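Local coordinates for protein lipid II:glycine glycyltransferase (Staphylococcus aureus, PDB 6SNR) that probably adds the first glycine of the pentaglycine bridge to the lysine of lipid II, using glycyl-tRNA as donor, in peptidoglycan synthesis, at residues R177-E182 / I302-A307. Sequence-based numbering, arbitrary orientation.
Sequences RGTTVE and IYLSGA
Tyr303 donates its phenol proton to Glu182, with OH lying 2.7 Å from OE1. The phenol comes in on the syn side of OE1, tilted 17° off the carboxylate plane, while the carboxylate reaches the ring at its edge, near the ring plane, and is turned 78° against it. OE1 also sits 3.4 Å from CE1 of Tyr303, beside the ring edge. Glu182, extended beyond CG, carries its carboxylate toward the phenol. A gap is expected, because strands 180-183 and 302-312 are not neighbours: in this seven-stranded mixed sheet, with 180-183 at its edge, strand 226-233 runs antiparallel between them, bonding Thr180 and Glu182 on one side and Ile302 and Leu304 on the other. The long helical hairpin 235-262/267-297, as in the FemABX family, links 226-233 to 302-312. The tyrosine and glutamate side chains therefore meet across the middle strand, and both touch Lys232 on it. Thr179 and Leu304 add a light van der Waals touch of methyls, CG2 to CD1 at 4.0 Å; Thr179 also rests on Val231 and Phe330, Leu304 on Phe327. With chi1 at 53°, Thr179 turns OG1 to hydrogen-bond ND1 of His335 in helix 332-347, while CG2 is carried toward Leu304.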
loop_
_atom_site.group_PDB
_atom_site.type_symbol
_atom_site.label_atom_id
_atom_site.label_comp_id
_atom_site.label_asym_id
_atom_site.label_seq_id
_atom_site.Cartn_x
_atom_site.Cartn_y
_atom_site.Cartn_z
ATOM N N ARG A 177 4.954 4.979 -22.526
ATOM C CA ARG A 177 3.787 5.331 -23.377
ATOM C C ARG A 177 3.300 6.769 -23.248
ATOM O O ARG A 177 2.584 7.267 -24.126
ATOM C CB ARG A 177 2.650 4.303 -23.261
ATOM C CG ARG A 177 3.091 2.909 -23.704
ATOM C CD ARG A 177 2.435 2.255 -24.899
ATOM N NE ARG A 177 1.329 1.409 -24.478
ATOM C CZ ARG A 177 0.958 0.227 -24.999
ATOM N NH1 ARG A 177 -0.102 -0.376 -24.465
ATOM N NH2 ARG A 177 1.599 -0.380 -26.007
ATOM N N GLY A 178 3.678 7.466 -22.180
ATOM C CA GLY A 178 3.433 8.912 -22.100
ATOM C C GLY A 178 2.575 9.426 -20.949
ATOM O O GLY A 178 1.967 10.455 -21.069
ATOM N N THR A 179 2.527 8.722 -19.820
ATOM C CA THR A 179 1.924 9.323 -18.600
ATOM C C THR A 179 3.027 9.826 -17.659
ATOM O O THR A 179 4.173 9.441 -17.795
ATOM C CB THR A 179 1.041 8.301 -17.819
ATOM O OG1 THR A 179 1.773 7.093 -17.550
ATOM C CG2 THR A 179 -0.246 7.971 -18.587
ATOM N N THR A 180 2.658 10.666 -16.685
ATOM C CA THR A 180 3.549 11.053 -15.593
ATOM C C THR A 180 2.874 10.696 -14.261
ATOM O O THR A 180 1.625 10.704 -14.144
ATOM C CB THR A 180 3.855 12.567 -15.586
ATOM O OG1 THR A 180 2.635 13.298 -15.571
ATOM C CG2 THR A 180 4.617 12.962 -16.844
ATOM N N VAL A 181 3.702 10.332 -13.298
ATOM C CA VAL A 181 3.191 10.056 -11.929
ATOM C C VAL A 181 3.537 11.268 -11.080
ATOM O O VAL A 181 4.702 11.657 -11.007
ATOM C CB VAL A 181 3.797 8.777 -11.383
ATOM C CG1 VAL A 181 3.210 8.461 -10.019
ATOM C CG2 VAL A 181 3.535 7.618 -12.364
ATOM N N GLU A 182 2.512 11.836 -10.429
ATOM C CA GLU A 182 2.669 12.975 -9.512
ATOM C C GLU A 182 2.460 12.525 -8.056
ATOM O O GLU A 182 1.546 11.761 -7.794
ATOM C CB GLU A 182 1.599 14.032 -9.779
ATOM C CG GLU A 182 1.678 14.735 -11.127
ATOM C CD GLU A 182 0.510 15.676 -11.396
ATOM O OE1 GLU A 182 -0.440 15.773 -10.582
ATOM O OE2 GLU A 182 0.538 16.316 -12.473
ATOM N N ILE A 302 -5.646 14.932 -18.098
ATOM C CA ILE A 302 -6.658 14.119 -17.501
ATOM C C ILE A 302 -5.942 13.161 -16.566
ATOM O O ILE A 302 -4.880 12.631 -16.895
ATOM C CB ILE A 302 -7.468 13.329 -18.556
ATOM C CG1 ILE A 302 -8.667 12.617 -17.904
ATOM C CG2 ILE A 302 -6.604 12.333 -19.309
ATOM C CD1 ILE A 302 -9.335 11.578 -18.784
ATOM N N TYR A 303 -6.528 12.974 -15.396
ATOM C CA TYR A 303 -6.012 11.983 -14.450
ATOM C C TYR A 303 -6.677 10.636 -14.696
ATOM O O TYR A 303 -7.891 10.548 -14.813
ATOM C CB TYR A 303 -6.266 12.453 -13.019
ATOM C CG TYR A 303 -5.358 13.579 -12.615
ATOM C CD1 TYR A 303 -4.010 13.367 -12.366
ATOM C CD2 TYR A 303 -5.848 14.865 -12.457
ATOM C CE1 TYR A 303 -3.149 14.389 -11.991
ATOM C CE2 TYR A 303 -5.005 15.896 -12.073
ATOM C CZ TYR A 303 -3.663 15.674 -11.844
ATOM O OH TYR A 303 -2.826 16.723 -11.470
ATOM N N LEU A 304 -5.843 9.592 -14.731
ATOM C CA LEU A 304 -6.236 8.243 -15.047
ATOM C C LEU A 304 -6.278 7.274 -13.880
ATOM O O LEU A 304 -7.055 6.320 -13.883
ATOM C CB LEU A 304 -5.215 7.674 -16.049
ATOM C CG LEU A 304 -5.111 8.408 -17.396
ATOM C CD1 LEU A 304 -4.201 7.631 -18.324
ATOM C CD2 LEU A 304 -6.480 8.635 -17.994
ATOM N N SER A 305 -5.377 7.460 -12.919
ATOM C CA SER A 305 -5.353 6.566 -11.769
ATOM C C SER A 305 -4.827 7.313 -10.558
ATOM O O SER A 305 -4.280 8.392 -10.675
ATOM C CB SER A 305 -4.526 5.320 -12.035
ATOM O OG SER A 305 -3.155 5.585 -12.203
ATOM N N GLY A 306 -4.959 6.702 -9.392
ATOM C CA GLY A 306 -4.460 7.306 -8.156
ATOM C C GLY A 306 -4.386 6.258 -7.060
ATOM O O GLY A 306 -4.996 5.163 -7.166
ATOM N N ALA A 307 -3.569 6.561 -6.045
ATOM C CA ALA A 307 -3.422 5.656 -4.929
ATOM C C ALA A 307 -2.913 6.350 -3.682
ATOM O O ALA A 307 -2.237 7.372 -3.745
ATOM C CB ALA A 307 -2.465 4.565 -5.315
#